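Integron cassette protein (Vibrio cholerae, PDB 3G1J) is of unknown function, a mobile gene-cassette product of an integron, built as a small, mostly antiparallel beta protein that probably belongs to the SH3-like clan. Local coordinates at residues Y6-Y11 with F42-N46; R24-Y29 with F75-I79. All blocks are in the same frame, centred on the assembly; numbering follows the deposited sequence.

Contact 1 of 2, residues Y6-Y11 with F42-N46; sequences YLQSEY and FLGSN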
loop_
_atom_site.group_PDB
_atom_site.type_symbol
_atom_site.label_atom_id
_atom_site.label_comp_id
_atom_site.label_asym_id
_atom_site.label_seq_id
_atom_site.Cartn_x
_atom_site.Cartn_y
_atom_site.Cartn_z
ATOM N N TYR A 6 -9.193 -10.795 -7.459
ATOM C CA TYR A 6 -10.000 -10.280 -6.356
ATOM C C TYR A 6 -9.659 -8.837 -6.018
ATOM O O TYR A 6 -10.387 -8.194 -5.264
ATOM C CB TYR A 6 -9.833 -11.138 -5.090
ATOM C CG TYR A 6 -10.649 -12.404 -5.135
ATOM C CD1 TYR A 6 -11.914 -12.460 -4.559
ATOM C CD2 TYR A 6 -10.165 -13.537 -5.769
ATOM C CE1 TYR A 6 -12.670 -13.615 -4.607
ATOM C CE2 TYR A 6 -10.909 -14.691 -5.825
ATOM C CZ TYR A 6 -12.163 -14.730 -5.247
ATOM O OH TYR A 6 -12.899 -15.896 -5.313
ATOM N N LEU A 7 -8.571 -8.324 -6.583
ATOM C CA LEU A 7 -8.077 -7.004 -6.193
ATOM C C LEU A 7 -8.662 -5.850 -6.995
ATOM O O LEU A 7 -8.929 -5.969 -8.194
ATOM C CB LEU A 7 -6.549 -6.944 -6.299
ATOM C CG LEU A 7 -5.692 -7.899 -5.461
ATOM C CD1 LEU A 7 -4.219 -7.597 -5.682
ATOM C CD2 LEU A 7 -6.049 -7.852 -3.982
ATOM N N GLN A 8 -8.834 -4.724 -6.315
ATOM C CA GLN A 8 -9.197 -3.478 -6.956
ATOM C C GLN A 8 -7.964 -2.904 -7.650
ATOM O O GLN A 8 -6.886 -2.850 -7.064
ATOM C CB GLN A 8 -9.723 -2.532 -5.884
ATOM C CG GLN A 8 -10.167 -1.188 -6.360
ATOM C CD GLN A 8 -10.858 -0.439 -5.249
ATOM O OE1 GLN A 8 -11.878 -0.892 -4.725
ATOM N NE2 GLN A 8 -10.293 0.696 -4.857
ATOM N N SER A 9 -8.112 -2.490 -8.907
ATOM C CA SER A 9 -6.955 -2.088 -9.704
ATOM C C SER A 9 -6.411 -0.691 -9.393
ATOM O O SER A 9 -5.275 -0.376 -9.743
ATOM C CB SER A 9 -7.270 -2.200 -11.200
ATOM O OG SER A 9 -8.321 -1.324 -11.558
ATOM N N GLU A 10 -7.223 0.152 -8.761
ATOM C CA GLU A 10 -6.786 1.490 -8.379
ATOM C C GLU A 10 -7.208 1.826 -6.965
ATOM O O GLU A 10 -8.311 1.493 -6.538
ATOM C CB GLU A 10 -7.379 2.541 -9.320
ATOM C CG GLU A 10 -7.116 2.259 -10.787
ATOM C CD GLU A 10 -7.421 3.450 -11.677
ATOM O OE1 GLU A 10 -7.853 4.498 -11.144
ATOM O OE2 GLU A 10 -7.224 3.335 -12.910
ATOM N N TYR A 11 -6.332 2.512 -6.247
ATOM C CA TYR A 11 -6.677 3.037 -4.943
ATOM C C TYR A 11 -5.997 4.390 -4.798
ATOM O O TYR A 11 -4.781 4.469 -4.588
ATOM C CB TYR A 11 -6.249 2.089 -3.815
ATOM C CG TYR A 11 -6.787 2.522 -2.474
ATOM C CD1 TYR A 11 -7.988 2.026 -1.993
ATOM C CD2 TYR A 11 -6.108 3.460 -1.702
ATOM C CE1 TYR A 11 -8.491 2.435 -0.786
ATOM C CE2 TYR A 11 -6.604 3.871 -0.493
ATOM C CZ TYR A 11 -7.791 3.364 -0.040
ATOM O OH TYR A 11 -8.266 3.785 1.174
ATOM N N PHE A 42 2.806 -1.382 -7.906
ATOM C CA PHE A 42 1.481 -1.640 -7.328
ATOM C C PHE A 42 0.768 -2.789 -8.047
ATOM O O PHE A 42 0.708 -2.828 -9.277
ATOM C CB PHE A 42 0.605 -0.379 -7.354
ATOM C CG PHE A 42 -0.693 -0.510 -6.593
ATOM C CD1 PHE A 42 -0.695 -0.887 -5.254
ATOM C CD2 PHE A 42 -1.913 -0.223 -7.201
ATOM C CE1 PHE A 42 -1.890 -0.981 -4.542
ATOM C CE2 PHE A 42 -3.104 -0.326 -6.505
ATOM C CZ PHE A 42 -3.098 -0.701 -5.165
ATOM N N LEU A 43 0.217 -3.714 -7.273
ATOM C CA LEU A 43 -0.526 -4.843 -7.825
ATOM C C LEU A 43 -2.041 -4.677 -7.678
ATOM O O LEU A 43 -2.812 -5.192 -8.488
ATOM C CB LEU A 43 -0.094 -6.134 -7.131
ATOM C CG LEU A 43 1.400 -6.446 -7.123
ATOM C CD1 LEU A 43 1.599 -7.771 -6.416
ATOM C CD2 LEU A 43 1.973 -6.482 -8.543
ATOM N N GLY A 44 -2.469 -3.995 -6.619
ATOM C CA GLY A 44 -3.889 -3.778 -6.374
ATOM C C GLY A 44 -4.198 -3.760 -4.889
ATOM O O GLY A 44 -3.320 -4.040 -4.079
ATOM N N SER A 45 -5.445 -3.464 -4.531
ATOM C CA SER A 45 -5.818 -3.332 -3.136
ATOM C C SER A 45 -7.082 -4.120 -2.794
ATOM O O SER A 45 -7.867 -4.498 -3.669
ATOM C CB SER A 45 -6.068 -1.861 -2.819
ATOM O OG SER A 45 -7.224 -1.394 -3.507
ATOM N N ASN A 46 -7.281 -4.345 -1.503
ATOM C CA ASN A 46 -8.537 -4.875 -1.011
ATOM C C ASN A 46 -8.893 -4.225 0.315
ATOM O O ASN A 46 -8.019 -4.019 1.155
ATOM C CB ASN A 46 -8.463 -6.390 -0.847
ATOM C CG ASN A 46 -9.789 -6.982 -0.438
ATOM O OD1 ASN A 46 -10.813 -6.732 -1.072
ATOM N ND2 ASN A 46 -9.783 -7.758 0.634
HETATM O O HOH W 1 -10.915 -5.912 -3.773
#
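Gln8 and Ser45 meet as a single antiparallel hydrogen-bonded pair, Gln8 N giving its proton to Ser45 O at 2.8 Å and Ser45 N returning one to Gln8 O at 3.0 Å, while the end-to-end directions of 6-11 and 42-46 diverge by 113°. The pairing is a single bridge, and side chains supply much of the remaining contact. Leu7 lies alongside the strand: its CD1 is over the backbone of Gly44, 3.9 Å from the Gly44 CA, and CD2 comes beside the Ser45 carbonyl. Gly44 adopts backbone angles characteristic of glycine, with a positive phi of 146°, and its CA comes within 3.2 Å of Gln8 O. Ser45 OG, held between its own N and carbonyl carbon, fits between Gln8 CB and Tyr11 CB, each 3.6 Å from OG. Gln8 CG stands opposite the backbone N (chi1 -179°) and the chain runs on extended through CD, carrying Gln8 NE2 to Glu10 O at 2.7 Å; the acceptor lies near the amide plane, and this bond fixes the rotation of the amide. At the other end, a water lies 2.8 Å from both Tyr6 O and Asn46 OD1 and bridges them, though other acceptors compete for its protons. The ring of Phe42 turns its CE2 edge to Ser9 O, and Gly44 N sits 3.5 Å above the Phe42 ring centre. Leu43 and Gly44 form a classic beta bulge opposite Phe57, so strand 39-48 receives 6-11 at an irregular point, with strand 53-60 packing against Leu7, Tyr11 and Ser45, and Phe58 meeting the Phe42 ring.

Contact 2 of 2, residues R24-Y29 with F75-I79; sequences RSFRDY and FQMEI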
loop_
_atom_site.group_PDB
_atom_site.type_symbol
_atom_site.label_atom_id
_atom_site.label_comp_id
_atom_site.label_asym_id
_atom_site.label_seq_id
_atom_site.Cartn_x
_atom_site.Cartn_y
_atom_site.Cartn_z
ATOM N N ARG A 24 8.143 8.962 1.951
ATOM C CA ARG A 24 8.278 9.134 3.390
ATOM C C ARG A 24 8.280 7.759 4.019
ATOM O O ARG A 24 7.375 6.959 3.759
ATOM C CB ARG A 24 7.157 9.974 4.007
ATOM C CG ARG A 24 7.451 10.327 5.476
ATOM C CD ARG A 24 6.278 10.940 6.246
ATOM N NE ARG A 24 5.667 12.050 5.533
ATOM C CZ ARG A 24 4.881 12.956 6.101
ATOM N NH1 ARG A 24 4.649 12.915 7.411
ATOM N NH2 ARG A 24 4.347 13.917 5.356
ATOM N N SER A 25 9.295 7.468 4.825
ATOM C CA SER A 25 9.341 6.160 5.483
ATOM C C SER A 25 8.087 6.031 6.338
ATOM O O SER A 25 7.614 7.013 6.909
ATOM C CB SER A 25 10.600 5.996 6.347
ATOM O OG SER A 25 11.791 6.139 5.586
ATOM N N PHE A 26 7.537 4.827 6.422
ATOM C CA PHE A 26 6.372 4.609 7.262
ATOM C C PHE A 26 6.308 3.160 7.725
ATOM O O PHE A 26 6.920 2.270 7.115
ATOM C CB PHE A 26 5.091 4.975 6.507
ATOM C CG PHE A 26 4.755 4.025 5.380
ATOM C CD1 PHE A 26 5.210 4.263 4.094
ATOM C CD2 PHE A 26 3.986 2.894 5.613
ATOM C CE1 PHE A 26 4.898 3.394 3.055
ATOM C CE2 PHE A 26 3.679 2.017 4.579
ATOM C CZ PHE A 26 4.137 2.272 3.298
ATOM N N ARG A 27 5.565 2.937 8.808
ATOM C CA ARG A 27 5.364 1.599 9.359
ATOM C C ARG A 27 3.910 1.228 9.187
ATOM O O ARG A 27 3.018 2.050 9.419
ATOM C CB ARG A 27 5.726 1.554 10.850
ATOM C CG ARG A 27 7.179 1.868 11.140
ATOM C CD ARG A 27 7.664 1.300 12.478
ATOM N NE ARG A 27 9.120 1.406 12.547
ATOM C CZ ARG A 27 9.963 0.404 12.311
ATOM N NH1 ARG A 27 9.502 -0.804 12.017
ATOM N NH2 ARG A 27 11.274 0.608 12.383
ATOM N N ASP A 28 3.660 -0.010 8.776
ATOM C CA ASP A 28 2.288 -0.435 8.563
ATOM C C ASP A 28 1.662 -1.021 9.829
ATOM O O ASP A 28 2.250 -0.965 10.913
ATOM C CB ASP A 28 2.172 -1.365 7.337
ATOM C CG ASP A 28 2.729 -2.772 7.579
ATOM O OD1 ASP A 28 3.078 -3.145 8.725
ATOM O OD2 ASP A 28 2.794 -3.532 6.591
ATOM N N TYR A 29 0.450 -1.544 9.700
ATOM C CA TYR A 29 -0.271 -2.078 10.847
ATOM C C TYR A 29 0.475 -3.242 11.498
ATOM O O TYR A 29 0.321 -3.500 12.696
ATOM C CB TYR A 29 -1.673 -2.529 10.430
ATOM C CG TYR A 29 -2.498 -3.018 11.595
ATOM C CD1 TYR A 29 -2.715 -4.373 11.795
ATOM C CD2 TYR A 29 -3.033 -2.124 12.512
ATOM C CE1 TYR A 29 -3.460 -4.827 12.868
ATOM C CE2 TYR A 29 -3.776 -2.567 13.590
ATOM C CZ TYR A 29 -3.987 -3.919 13.760
ATOM O OH TYR A 29 -4.729 -4.368 14.829
ATOM N N PHE A 75 -4.586 4.744 14.104
ATOM C CA PHE A 75 -3.671 3.803 13.471
ATOM C C PHE A 75 -3.068 4.351 12.168
ATOM O O PHE A 75 -2.154 5.188 12.216
ATOM C CB PHE A 75 -4.335 2.435 13.271
ATOM C CG PHE A 75 -4.473 1.641 14.546
ATOM C CD1 PHE A 75 -3.349 1.206 15.227
ATOM C CD2 PHE A 75 -5.722 1.321 15.051
ATOM C CE1 PHE A 75 -3.470 0.472 16.401
ATOM C CE2 PHE A 75 -5.850 0.588 16.222
ATOM C CZ PHE A 75 -4.724 0.164 16.896
ATOM N N GLN A 76 -3.574 3.925 11.014
ATOM C CA GLN A 76 -2.942 4.323 9.760
ATOM C C GLN A 76 -3.820 5.067 8.750
ATOM O O GLN A 76 -3.492 5.075 7.558
ATOM C CB GLN A 76 -2.259 3.133 9.070
ATOM C CG GLN A 76 -1.095 2.543 9.843
ATOM C CD GLN A 76 -1.549 1.551 10.896
ATOM O OE1 GLN A 76 -2.478 0.787 10.673
ATOM N NE2 GLN A 76 -0.884 1.556 12.050
HETATM N N MSE A 77 -4.917 5.688 9.203
HETATM C CA MSE A 77 -5.694 6.546 8.302
HETATM C C MSE A 77 -4.763 7.591 7.698
HETATM O O MSE A 77 -4.882 7.928 6.528
HETATM C CB MSE A 77 -6.882 7.234 9.013
HETATM C CG MSE A 77 -7.752 8.172 8.102
HETATM SE SE MSE A 77 -9.309 8.968 9.011
HETATM C CE MSE A 77 -9.081 7.849 10.462
ATOM N N GLU A 78 -3.836 8.099 8.509
ATOM C CA GLU A 78 -2.848 9.074 8.035
ATOM C C GLU A 78 -2.213 8.644 6.714
ATOM O O GLU A 78 -2.060 9.452 5.798
ATOM C CB GLU A 78 -1.764 9.320 9.096
ATOM C CG GLU A 78 -0.391 9.753 8.535
ATOM C CD GLU A 78 -0.398 11.124 7.869
ATOM O OE1 GLU A 78 -1.352 11.897 8.085
ATOM O OE2 GLU A 78 0.565 11.433 7.130
ATOM N N ILE A 79 -1.860 7.368 6.603
ATOM C CA ILE A 79 -1.194 6.890 5.398
ATOM C C ILE A 79 -2.193 6.656 4.277
ATOM O O ILE A 79 -2.013 7.138 3.158
ATOM C CB ILE A 79 -0.382 5.604 5.670
ATOM C CG1 ILE A 79 0.784 5.916 6.611
ATOM C CG2 ILE A 79 0.148 5.018 4.372
ATOM C CD1 ILE A 79 1.243 4.719 7.412
HETATM O O HOH W 2 -0.462 -0.559 14.304
#
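Gln76 lays its amide end against Tyr29, and tracing the side chain outward explains how a turn before a helix can be fitted to a loop by van der Waals contact. From CB, which points at 24-29, the chain passes to Gln76 CG, 4.2 Å from Arg27 O, and there it bends (chi2 84°). The bend brings Gln76 CD to 3.8 Å from Tyr29 CA and spreads the amide across the Tyr29 side chain, the amide and ring planes standing 68° apart. Gln76 OE1 ends 3.4 Å from Tyr29 CB and at the ring edge by CD2, while its hydrogen bond comes from Cys70 N. Gln76 NE2 gives a proton to a water 3.1 Å away, which in turn makes a weak bond to Tyr29 O. The next residue along that ring edge is Phe75: Tyr29 CE2 stands 4.1 Å above the centre of the Phe75 ring, a T-shaped pair with planes at 76° and Tyr29 presenting the edge. Deeper in, Ile79 sends its CD1 to Phe26 CD2 at 3.8 Å and to the Arg27 carbonyl; the Ile79 and Phe26 side chains cross at about a right angle. Arg24 and Glu78 face each other at the far end, with OE2 over the guanidinium face, too distant for a salt bridge; any attraction is probably modest, and OE2 is hydrogen-bonded to Tyr86. Gln76 holds the N-cap position of helix 77-80, whose Ile79 packs on strand 26-27, itself paired with 33-34, while strand 63-70 touches Tyr29 through Met68 and Cys70 and Ile79 through Leu69.

How the contacts relate
From the N terminus the chain first lays down 6-11, runs through strand 19-22 and reaches 24-29, then returns along strand 39-48, where 42-46 closes contact 1 over 30 intervening residues. Strands 53-60 and 63-70 follow before 75-79 closes contact 2 over 45 residues. The two loops cross, because 24-29 falls within the first and 42-46 within the second. Contact 1 fastens the N-terminal segment to strand 39-48, the central strand of the five-stranded sheet; contact 2 joins the short 26-27 hairpin to the single short helix. They lie on opposite sides of the chain's centre, centres 18 Å apart, and do not touch.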